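Local atomic coordinates of tyrosinase (Burkholderia thailandensis, PDB entry 5ZRD), a protein that probably uses a pair of copper ions to hydroxylate monophenols to catechols and oxidise these to quinones, as tyrosinases do. Residues R457-S465 with A486-D497; V498-H509 with V525-V534. All coordinates share one frame; numbering follows the deposited sequence.

Interaction 1: R457-S465 with A486-D497; sequences REYYLGHKS and AHFPLSAMPADD. With CIT (citric acid), chain E.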
loop_
_atom_site.group_PDB
_atom_site.type_symbol
_atom_site.label_atom_id
_atom_site.label_comp_id
_atom_site.label_asym_id
_atom_site.label_seq_id
_atom_site.Cartn_x
_atom_site.Cartn_y
_atom_site.Cartn_z
ATOM N N ARG A 457 24.849 47.814 16.164
ATOM C CA ARG A 457 23.407 48.065 16.406
ATOM C C ARG A 457 22.582 46.875 15.885
ATOM O O ARG A 457 22.835 46.370 14.783
ATOM C CB ARG A 457 22.944 49.325 15.674
ATOM C CG ARG A 457 22.963 50.592 16.506
ATOM C CD ARG A 457 22.985 51.799 15.586
ATOM N NE ARG A 457 22.818 53.056 16.303
ATOM C CZ ARG A 457 23.778 53.674 16.985
ATOM N NH1 ARG A 457 25.010 53.184 17.002
ATOM N NH2 ARG A 457 23.488 54.773 17.658
ATOM N N GLU A 458 21.582 46.449 16.652
ATOM C CA GLU A 458 20.650 45.403 16.205
ATOM C C GLU A 458 19.251 45.962 15.885
ATOM O O GLU A 458 18.634 46.642 16.691
ATOM C CB GLU A 458 20.486 44.315 17.254
ATOM C CG GLU A 458 20.292 42.962 16.607
ATOM C CD GLU A 458 19.954 41.871 17.598
ATOM O OE1 GLU A 458 19.113 42.159 18.525
ATOM O OE2 GLU A 458 20.538 40.748 17.445
ATOM N N TYR A 459 18.726 45.632 14.710
ATOM C CA TYR A 459 17.359 46.022 14.401
ATOM C C TYR A 459 16.464 44.772 14.437
ATOM O O TYR A 459 16.773 43.748 13.817
ATOM C CB TYR A 459 17.341 46.788 13.075
ATOM C CG TYR A 459 18.086 48.100 13.127
ATOM C CD1 TYR A 459 17.442 49.264 13.509
ATOM C CD2 TYR A 459 19.438 48.167 12.832
ATOM C CE1 TYR A 459 18.117 50.469 13.569
ATOM C CE2 TYR A 459 20.138 49.357 12.917
ATOM C CZ TYR A 459 19.473 50.515 13.275
ATOM O OH TYR A 459 20.143 51.703 13.333
ATOM N N TYR A 460 15.373 44.854 15.195
ATOM C CA TYR A 460 14.388 43.786 15.242
ATOM C C TYR A 460 13.394 44.019 14.112
ATOM O O TYR A 460 12.744 45.035 14.116
ATOM C CB TYR A 460 13.717 43.696 16.619
ATOM C CG TYR A 460 12.655 42.628 16.681
ATOM C CD1 TYR A 460 12.884 41.358 16.172
ATOM C CD2 TYR A 460 11.388 42.918 17.170
ATOM C CE1 TYR A 460 11.888 40.397 16.174
ATOM C CE2 TYR A 460 10.393 41.959 17.209
ATOM C CZ TYR A 460 10.635 40.698 16.692
ATOM O OH TYR A 460 9.638 39.765 16.747
ATOM N N LEU A 461 13.313 43.106 13.141
ATOM C CA LEU A 461 12.449 43.327 11.935
ATOM C C LEU A 461 11.042 42.736 12.103
ATOM O O LEU A 461 10.147 43.082 11.345
ATOM C CB LEU A 461 13.146 42.675 10.753
ATOM C CG LEU A 461 14.595 43.119 10.527
ATOM C CD1 LEU A 461 15.169 42.463 9.287
ATOM C CD2 LEU A 461 14.686 44.634 10.412
ATOM N N GLY A 462 10.861 41.814 13.053
ATOM C CA GLY A 462 9.551 41.264 13.360
ATOM C C GLY A 462 9.558 39.749 13.520
ATOM O O GLY A 462 10.623 39.132 13.521
ATOM N N HIS A 463 8.347 39.183 13.711
ATOM C CA HIS A 463 8.112 37.749 13.887
ATOM C C HIS A 463 7.148 37.207 12.803
ATOM O O HIS A 463 6.414 37.931 12.151
ATOM C CB HIS A 463 7.574 37.467 15.284
ATOM C CG HIS A 463 6.162 37.933 15.476
ATOM N ND1 HIS A 463 5.854 39.163 16.014
ATOM C CD2 HIS A 463 4.985 37.356 15.160
ATOM C CE1 HIS A 463 4.539 39.310 16.051
ATOM N NE2 HIS A 463 3.985 38.220 15.526
ATOM N N LYS A 464 7.203 35.899 12.625
ATOM C CA LYS A 464 6.260 35.136 11.856
ATOM C C LYS A 464 5.988 33.846 12.627
ATOM O O LYS A 464 6.904 33.102 12.925
ATOM C CB LYS A 464 6.803 34.804 10.468
ATOM C CG LYS A 464 5.894 33.971 9.558
ATOM C CD LYS A 464 6.633 33.612 8.279
ATOM C CE LYS A 464 5.883 32.695 7.335
ATOM N NZ LYS A 464 4.958 33.484 6.497
ATOM N N SER A 465 4.706 33.615 12.888
ATOM C CA SER A 465 4.206 32.481 13.606
ATOM C C SER A 465 3.682 31.432 12.619
ATOM O O SER A 465 2.743 31.685 11.887
ATOM C CB SER A 465 3.120 32.919 14.557
ATOM O OG SER A 465 3.641 33.638 15.683
ATOM N N ALA A 486 9.603 33.637 4.088
ATOM C CA ALA A 486 9.049 34.586 5.035
ATOM C C ALA A 486 9.468 35.987 4.598
ATOM O O ALA A 486 10.596 36.148 4.146
ATOM C CB ALA A 486 9.534 34.283 6.433
ATOM N N HIS A 487 8.570 36.967 4.706
ATOM C CA HIS A 487 8.918 38.330 4.383
ATOM C C HIS A 487 8.861 39.196 5.642
ATOM O O HIS A 487 8.044 38.950 6.528
ATOM C CB HIS A 487 7.975 38.934 3.349
ATOM C CG HIS A 487 7.743 38.073 2.165
ATOM N ND1 HIS A 487 8.543 38.140 1.042
ATOM C CD2 HIS A 487 6.807 37.136 1.919
ATOM C CE1 HIS A 487 8.081 37.282 0.139
ATOM N NE2 HIS A 487 7.030 36.650 0.669
ATOM N N PHE A 488 9.713 40.230 5.681
ATOM C CA PHE A 488 9.751 41.138 6.830
ATOM C C PHE A 488 9.958 42.545 6.305
ATOM O O PHE A 488 10.705 42.737 5.361
ATOM C CB PHE A 488 10.840 40.763 7.836
ATOM C CG PHE A 488 10.747 39.363 8.399
ATOM C CD1 PHE A 488 10.021 39.096 9.547
ATOM C CD2 PHE A 488 11.405 38.314 7.798
ATOM C CE1 PHE A 488 9.953 37.818 10.074
ATOM C CE2 PHE A 488 11.318 37.027 8.313
ATOM C CZ PHE A 488 10.582 36.775 9.443
ATOM N N PRO A 489 9.250 43.510 6.894
ATOM C CA PRO A 489 9.612 44.894 6.609
ATOM C C PRO A 489 11.030 45.183 7.128
ATOM O O PRO A 489 11.483 44.575 8.099
ATOM C CB PRO A 489 8.545 45.721 7.343
ATOM C CG PRO A 489 8.209 44.857 8.542
ATOM C CD PRO A 489 8.272 43.450 7.985
ATOM N N LEU A 490 11.701 46.101 6.458
ATOM C CA LEU A 490 12.986 46.690 6.911
ATOM C C LEU A 490 12.757 48.119 7.438
ATOM O O LEU A 490 13.706 48.877 7.614
ATOM C CB LEU A 490 13.969 46.666 5.732
ATOM C CG LEU A 490 14.496 45.276 5.360
ATOM C CD1 LEU A 490 14.984 45.230 3.928
ATOM C CD2 LEU A 490 15.607 44.853 6.305
ATOM N N SER A 491 11.514 48.456 7.784
ATOM C CA SER A 491 11.120 49.794 8.222
ATOM C C SER A 491 11.682 50.132 9.611
ATOM O O SER A 491 11.545 51.258 10.023
ATOM C CB SER A 491 9.618 49.925 8.228
ATOM O OG SER A 491 9.055 48.893 9.015
ATOM N N ALA A 492 12.206 49.165 10.370
ATOM C CA ALA A 492 12.851 49.523 11.613
ATOM C C ALA A 492 14.191 50.204 11.298
ATOM O O ALA A 492 14.733 50.818 12.175
ATOM C CB ALA A 492 13.061 48.323 12.522
ATOM N N MET A 493 14.710 50.134 10.070
ATOM C CA MET A 493 16.072 50.623 9.893
ATOM C C MET A 493 16.157 51.821 8.940
ATOM O O MET A 493 15.340 52.024 8.047
ATOM C CB MET A 493 17.089 49.539 9.512
ATOM C CG MET A 493 16.729 48.552 8.443
ATOM S SD MET A 493 17.757 47.018 8.560
ATOM C CE MET A 493 19.436 47.649 8.588
ATOM N N PRO A 494 17.174 52.665 9.193
ATOM C CA PRO A 494 17.526 53.762 8.303
ATOM C C PRO A 494 17.807 53.213 6.900
ATOM O O PRO A 494 18.429 52.164 6.758
ATOM C CB PRO A 494 18.791 54.368 8.929
ATOM C CG PRO A 494 18.669 54.020 10.388
ATOM C CD PRO A 494 18.119 52.611 10.338
ATOM N N ALA A 495 17.299 53.903 5.887
ATOM C CA ALA A 495 17.290 53.365 4.538
ATOM C C ALA A 495 18.720 53.063 4.078
ATOM O O ALA A 495 18.971 52.041 3.435
ATOM C CB ALA A 495 16.607 54.327 3.623
ATOM N N ASP A 496 19.644 53.946 4.421
ATOM C CA ASP A 496 21.005 53.840 3.976
ATOM C C ASP A 496 21.769 52.757 4.717
ATOM O O ASP A 496 22.825 52.348 4.279
ATOM C CB ASP A 496 21.709 55.192 4.059
ATOM C CG ASP A 496 21.617 55.848 5.460
ATOM O OD1 ASP A 496 20.501 56.270 5.887
ATOM O OD2 ASP A 496 22.673 55.975 6.116
ATOM N N ASP A 497 21.255 52.278 5.838
ATOM C CA ASP A 497 21.890 51.187 6.570
ATOM C C ASP A 497 21.613 49.780 5.996
ATOM O O ASP A 497 22.313 48.823 6.351
ATOM C CB ASP A 497 21.438 51.184 8.025
ATOM C CG ASP A 497 22.268 52.103 8.952
ATOM O OD1 ASP A 497 23.266 52.731 8.557
ATOM O OD2 ASP A 497 21.875 52.145 10.134
HETATM C C1 CIT E . 2.304 35.173 5.156
HETATM O O1 CIT E . 3.254 34.529 4.641
HETATM O O2 CIT E . 1.175 34.665 5.184
HETATM C C2 CIT E . 2.393 36.573 5.757
HETATM C C3 CIT E . 3.782 37.162 6.081
HETATM O O7 CIT E . 3.740 38.546 5.787
HETATM C C4 CIT E . 3.978 37.456 7.555
HETATM C C5 CIT E . 2.870 38.496 7.884
HETATM O O3 CIT E . 2.880 39.719 7.594
HETATM O O4 CIT E . 1.878 38.062 8.452
HETATM C C6 CIT E . 4.874 36.687 5.128
HETATM O O5 CIT E . 5.924 36.166 5.460
HETATM O O6 CIT E . 4.690 36.885 3.921
#

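Interaction 2: V498-H509 with V525-V534; sequences VPKAKFRVEFIH and VSALQPKFEV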
loop_
_atom_site.group_PDB
_atom_site.type_symbol
_atom_site.label_atom_id
_atom_site.label_comp_id
_atom_site.label_asym_id
_atom_site.label_seq_id
_atom_site.Cartn_x
_atom_site.Cartn_y
_atom_site.Cartn_z
ATOM N N VAL A 498 20.631 49.633 5.098
ATOM C CA VAL A 498 20.270 48.294 4.588
ATOM C C VAL A 498 21.479 47.599 3.973
ATOM O O VAL A 498 21.732 46.450 4.320
ATOM C CB VAL A 498 19.096 48.325 3.597
ATOM C CG1 VAL A 498 18.960 47.012 2.844
ATOM C CG2 VAL A 498 17.804 48.644 4.340
ATOM N N PRO A 499 22.238 48.282 3.098
ATOM C CA PRO A 499 23.365 47.577 2.489
ATOM C C PRO A 499 24.455 47.141 3.478
ATOM O O PRO A 499 25.217 46.280 3.145
ATOM C CB PRO A 499 23.981 48.552 1.503
ATOM C CG PRO A 499 22.858 49.510 1.226
ATOM C CD PRO A 499 22.122 49.629 2.538
ATOM N N LYS A 500 24.506 47.691 4.672
ATOM C CA LYS A 500 25.550 47.318 5.602
ATOM C C LYS A 500 25.064 46.232 6.576
ATOM O O LYS A 500 25.779 45.907 7.533
ATOM C CB LYS A 500 25.947 48.517 6.456
ATOM C CG LYS A 500 26.233 49.803 5.704
ATOM C CD LYS A 500 26.598 50.886 6.681
ATOM C CE LYS A 500 26.706 52.266 6.083
ATOM N NZ LYS A 500 26.324 53.269 7.104
ATOM N N ALA A 501 23.868 45.682 6.360
ATOM C CA ALA A 501 23.213 44.842 7.382
ATOM C C ALA A 501 23.609 43.378 7.211
ATOM O O ALA A 501 23.786 42.888 6.076
ATOM C CB ALA A 501 21.715 45.001 7.312
ATOM N N LYS A 502 23.838 42.733 8.359
ATOM C CA LYS A 502 23.987 41.283 8.419
ATOM C C LYS A 502 22.704 40.748 9.053
ATOM O O LYS A 502 22.318 41.178 10.137
ATOM C CB LYS A 502 25.258 40.880 9.169
ATOM C CG LYS A 502 26.566 41.245 8.458
ATOM C CD LYS A 502 27.653 41.818 9.390
ATOM C CE LYS A 502 27.494 43.299 9.707
ATOM N NZ LYS A 502 27.448 43.568 11.170
ATOM N N PHE A 503 22.005 39.919 8.291
ATOM C CA PHE A 503 20.698 39.438 8.685
ATOM C C PHE A 503 20.831 38.071 9.363
ATOM O O PHE A 503 21.682 37.282 9.015
ATOM C CB PHE A 503 19.748 39.348 7.485
ATOM C CG PHE A 503 19.516 40.652 6.784
ATOM C CD1 PHE A 503 18.794 41.660 7.402
ATOM C CD2 PHE A 503 20.014 40.861 5.507
ATOM C CE1 PHE A 503 18.585 42.860 6.756
ATOM C CE2 PHE A 503 19.808 42.065 4.860
ATOM C CZ PHE A 503 19.089 43.062 5.485
ATOM N N ARG A 504 19.917 37.794 10.288
ATOM C CA ARG A 504 19.780 36.456 10.842
ATOM C C ARG A 504 18.310 36.220 11.216
ATOM O O ARG A 504 17.558 37.163 11.443
ATOM C CB ARG A 504 20.699 36.308 12.063
ATOM C CG ARG A 504 20.251 37.166 13.231
ATOM C CD ARG A 504 21.288 37.258 14.335
ATOM N NE ARG A 504 20.842 36.497 15.478
ATOM C CZ ARG A 504 20.158 37.004 16.493
ATOM N NH1 ARG A 504 19.553 36.188 17.344
ATOM N NH2 ARG A 504 20.076 38.314 16.644
ATOM N N VAL A 505 17.925 34.950 11.323
ATOM C CA VAL A 505 16.620 34.591 11.846
ATOM C C VAL A 505 16.841 33.712 13.078
ATOM O O VAL A 505 17.621 32.819 13.034
ATOM C CB VAL A 505 15.759 33.845 10.809
ATOM C CG1 VAL A 505 15.391 34.719 9.635
ATOM C CG2 VAL A 505 16.436 32.576 10.326
ATOM N N GLU A 506 16.119 33.986 14.140
ATOM C CA GLU A 506 16.037 33.156 15.336
ATOM C C GLU A 506 14.780 32.290 15.174
ATOM O O GLU A 506 13.681 32.828 14.986
ATOM C CB GLU A 506 15.966 34.074 16.567
ATOM C CG GLU A 506 15.592 33.409 17.888
ATOM C CD GLU A 506 15.135 34.331 19.024
ATOM O OE1 GLU A 506 14.940 35.552 18.770
ATOM O OE2 GLU A 506 14.944 33.820 20.171
ATOM N N PHE A 507 14.945 30.968 15.185
ATOM C CA PHE A 507 13.813 30.051 15.275
ATOM C C PHE A 507 13.478 29.750 16.735
ATOM O O PHE A 507 14.367 29.499 17.554
ATOM C CB PHE A 507 14.109 28.745 14.554
ATOM C CG PHE A 507 14.163 28.896 13.066
ATOM C CD1 PHE A 507 15.351 29.199 12.436
ATOM C CD2 PHE A 507 13.016 28.755 12.303
ATOM C CE1 PHE A 507 15.389 29.340 11.058
ATOM C CE2 PHE A 507 13.057 28.890 10.923
ATOM C CZ PHE A 507 14.245 29.180 10.304
ATOM N N ILE A 508 12.199 29.806 17.063
ATOM C CA ILE A 508 11.746 29.317 18.339
ATOM C C ILE A 508 10.806 28.143 18.059
ATOM O O ILE A 508 9.765 28.335 17.422
ATOM C CB ILE A 508 11.062 30.434 19.146
ATOM C CG1 ILE A 508 11.970 31.661 19.313
ATOM C CG2 ILE A 508 10.577 29.902 20.485
ATOM C CD1 ILE A 508 11.251 32.873 19.886
ATOM N N HIS A 509 11.167 26.954 18.525
ATOM C CA HIS A 509 10.493 25.763 18.067
ATOM C C HIS A 509 10.255 24.795 19.232
ATOM O O HIS A 509 10.734 24.998 20.337
ATOM C CB HIS A 509 11.290 25.134 16.940
ATOM C CG HIS A 509 12.674 24.821 17.348
ATOM N ND1 HIS A 509 13.015 23.587 17.848
ATOM C CD2 HIS A 509 13.786 25.587 17.392
ATOM C CE1 HIS A 509 14.302 23.589 18.149
ATOM N NE2 HIS A 509 14.801 24.810 17.885
ATOM N N VAL A 525 18.984 22.778 13.266
ATOM C CA VAL A 525 18.504 24.182 13.101
ATOM C C VAL A 525 19.720 25.119 13.003
ATOM O O VAL A 525 19.620 26.178 12.386
ATOM C CB VAL A 525 17.538 24.611 14.229
ATOM C CG1 VAL A 525 17.374 26.125 14.328
ATOM C CG2 VAL A 525 16.176 23.945 14.088
ATOM N N SER A 526 20.853 24.726 13.610
ATOM C CA SER A 526 22.143 25.470 13.552
ATOM C C SER A 526 22.932 25.153 12.268
ATOM O O SER A 526 23.850 25.905 11.927
ATOM C CB SER A 526 22.996 25.183 14.767
ATOM O OG SER A 526 22.548 25.915 15.895
ATOM N N ALA A 527 22.619 24.032 11.598
ATOM C CA ALA A 527 23.165 23.688 10.262
ATOM C C ALA A 527 22.081 23.903 9.190
ATOM O O ALA A 527 21.749 22.987 8.430
ATOM C CB ALA A 527 23.682 22.264 10.256
ATOM N N LEU A 528 21.536 25.126 9.169
ATOM C CA LEU A 528 20.541 25.611 8.185
ATOM C C LEU A 528 20.886 27.074 7.872
ATOM O O LEU A 528 20.703 27.945 8.727
ATOM C CB LEU A 528 19.130 25.449 8.774
ATOM C CG LEU A 528 18.025 26.376 8.252
ATOM C CD1 LEU A 528 17.782 26.193 6.757
ATOM C CD2 LEU A 528 16.733 26.153 9.024
ATOM N N GLN A 529 21.442 27.326 6.685
ATOM C CA GLN A 529 21.854 28.685 6.276
ATOM C C GLN A 529 20.715 29.302 5.450
ATOM O O GLN A 529 20.473 28.904 4.304
ATOM C CB GLN A 529 23.183 28.667 5.502
ATOM C CG GLN A 529 24.398 28.233 6.329
ATOM C CD GLN A 529 25.192 29.351 6.973
ATOM O OE1 GLN A 529 24.659 30.358 7.443
ATOM N NE2 GLN A 529 26.500 29.163 7.033
ATOM N N PRO A 530 19.985 30.260 6.034
ATOM C CA PRO A 530 18.931 30.885 5.249
ATOM C C PRO A 530 19.549 31.802 4.189
ATOM O O PRO A 530 20.638 32.329 4.388
ATOM C CB PRO A 530 18.086 31.693 6.247
ATOM C CG PRO A 530 18.540 31.193 7.598
ATOM C CD PRO A 530 19.999 30.864 7.367
ATOM N N LYS A 531 18.871 31.942 3.068
ATOM C CA LYS A 531 19.188 32.974 2.094
ATOM C C LYS A 531 18.364 34.210 2.438
ATOM O O LYS A 531 17.203 34.115 2.814
ATOM C CB LYS A 531 18.866 32.537 0.662
ATOM C CG LYS A 531 19.726 31.406 0.111
ATOM C CD LYS A 531 19.325 29.998 0.565
ATOM C CE LYS A 531 20.133 28.890 -0.090
ATOM N NZ LYS A 531 21.590 29.077 0.119
ATOM N N PHE A 532 18.967 35.355 2.245
ATOM C CA PHE A 532 18.330 36.615 2.461
ATOM C C PHE A 532 18.357 37.439 1.178
ATOM O O PHE A 532 19.390 37.557 0.567
ATOM C CB PHE A 532 19.094 37.378 3.533
ATOM C CG PHE A 532 19.129 36.662 4.852
ATOM C CD1 PHE A 532 18.057 36.748 5.730
ATOM C CD2 PHE A 532 20.219 35.875 5.201
ATOM C CE1 PHE A 532 18.092 36.090 6.955
ATOM C CE2 PHE A 532 20.250 35.215 6.425
ATOM C CZ PHE A 532 19.192 35.331 7.306
ATOM N N GLU A 533 17.247 38.081 0.849
ATOM C CA GLU A 533 17.160 38.877 -0.355
ATOM C C GLU A 533 16.377 40.144 -0.008
ATOM O O GLU A 533 15.458 40.118 0.802
ATOM C CB GLU A 533 16.578 37.961 -1.432
ATOM C CG GLU A 533 15.812 38.608 -2.559
ATOM C CD GLU A 533 15.210 37.549 -3.478
ATOM O OE1 GLU A 533 14.571 37.930 -4.501
ATOM O OE2 GLU A 533 15.378 36.331 -3.163
ATOM N N VAL A 534 16.766 41.243 -0.628
ATOM C CA VAL A 534 16.237 42.556 -0.340
ATOM C C VAL A 534 15.627 43.084 -1.626
ATOM O O VAL A 534 16.303 43.086 -2.648
ATOM C CB VAL A 534 17.350 43.487 0.154
ATOM C CG1 VAL A 534 16.880 44.921 0.347
ATOM C CG2 VAL A 534 17.964 42.930 1.427
#

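Interaction 1: R457-S465 with A486-D497
Two beta sheets pack face to face here, and Leu461 and Phe488 meet between them. Leu461 belongs to strand 456-466, an outermost strand of the four-stranded sheet. Phe488 belongs to strand 485-489, an outermost strand of the three-stranded one. No hydrogen bond joins the two segments. Leu461 CB lies 3.7 Å from Pro489 O, and Leu461 CD1 meets Leu490 CD2 at 3.8 Å. The Phe488 ring turns an edge to the backbone of His463 and Lys464. Leu427 and Val429 of strand 426-430 also line this sandwich-like interface. Beyond it the chain makes a type I turn from Leu490 to Met493, closed by a bond from Met493 N to Leu490 O. Met493 CB sits over one face of the Tyr459 ring, 4.1 Å from its centroid, in a CH-pi contact. The sulfur lies obliquely to the same ring, a Met-aromatic contact. Lys464 runs extended past Ala486, with CD 3.5 Å from Ala486 CB. The Lys464 chain bends at its last torsion (chi4 83°), and Lys464 NZ donates to O5 of a bound citrate at 3.0 Å. His487 N also donates to citrate O5, in a nearly straight bond of 2.9 Å. The citrate probably comes from the crystallisation liquor.

Interaction 2: V498-H509 with V525-V534
Phe503 and Phe532 meet where strand 502-509 of the four-stranded sheet faces strand 531-534 of the three-stranded sheet. The strand axes run at 125° to each other and come no closer than 8.3 Å. Side chains fill the gap, and no hydrogen bond crosses it. Phe503 CB sits over one face of the Phe532 ring, 3.7 Å from the centroid, in a CH-pi contact. The side chains pass alongside each other, pointing opposite ways. The ring planes are 35° apart, so the rings neither stack nor meet edge to face. The first torsion of Phe532 (chi1 -61°) sets CG anti to the carbonyl carbon and carries the ring across the Phe503 backbone. There Phe532 CZ comes within 3.8 Å of Arg504 CA. Val505 CG1 touches the edge of the same ring, while CG2 packs on Pro530 CG at 3.7 Å. These residues form an apolar layer between the two beta sheets, near the protein surface. Leu427 and Val429 of strand 426-430 add to it, and Ala447 of strand 441-450 backs Phe503. At one end Val498 CG1 and Val534 CG1 meet tip to tip at 3.9 Å. Toward the other end, 525-530 is loop, and Val525 to Gln529 are poorly ordered. Leu528 CD2 reaches Phe507 CE1 at 4.0 Å, the two side chains being roughly perpendicular. Val525 places CG1 beside Phe507 and CG2 over one face of the His509 ring.

From the N terminus, strand 456-466 comes first, and interaction 1 closes when the chain returns as 486-497. The 20 residues between are mostly loop. Segment 498-509 follows directly, so interaction 2 opens where interaction 1 ends. It closes after another 15 residues without helix or strand. The two contacts are in series, neither nested nor crossed. Both join the four-stranded sheet to the three-stranded sheet. The centres of interactions 1 and 2 are about 11 Å apart, and the two contacts touch. Glu458 OE2 forms a salt bridge with Arg504 NH2 at 2.6 Å. Leu490 CD2 packs against Phe503 CE1 at 3.6 Å, so the apolar side chains of the two contacts meet.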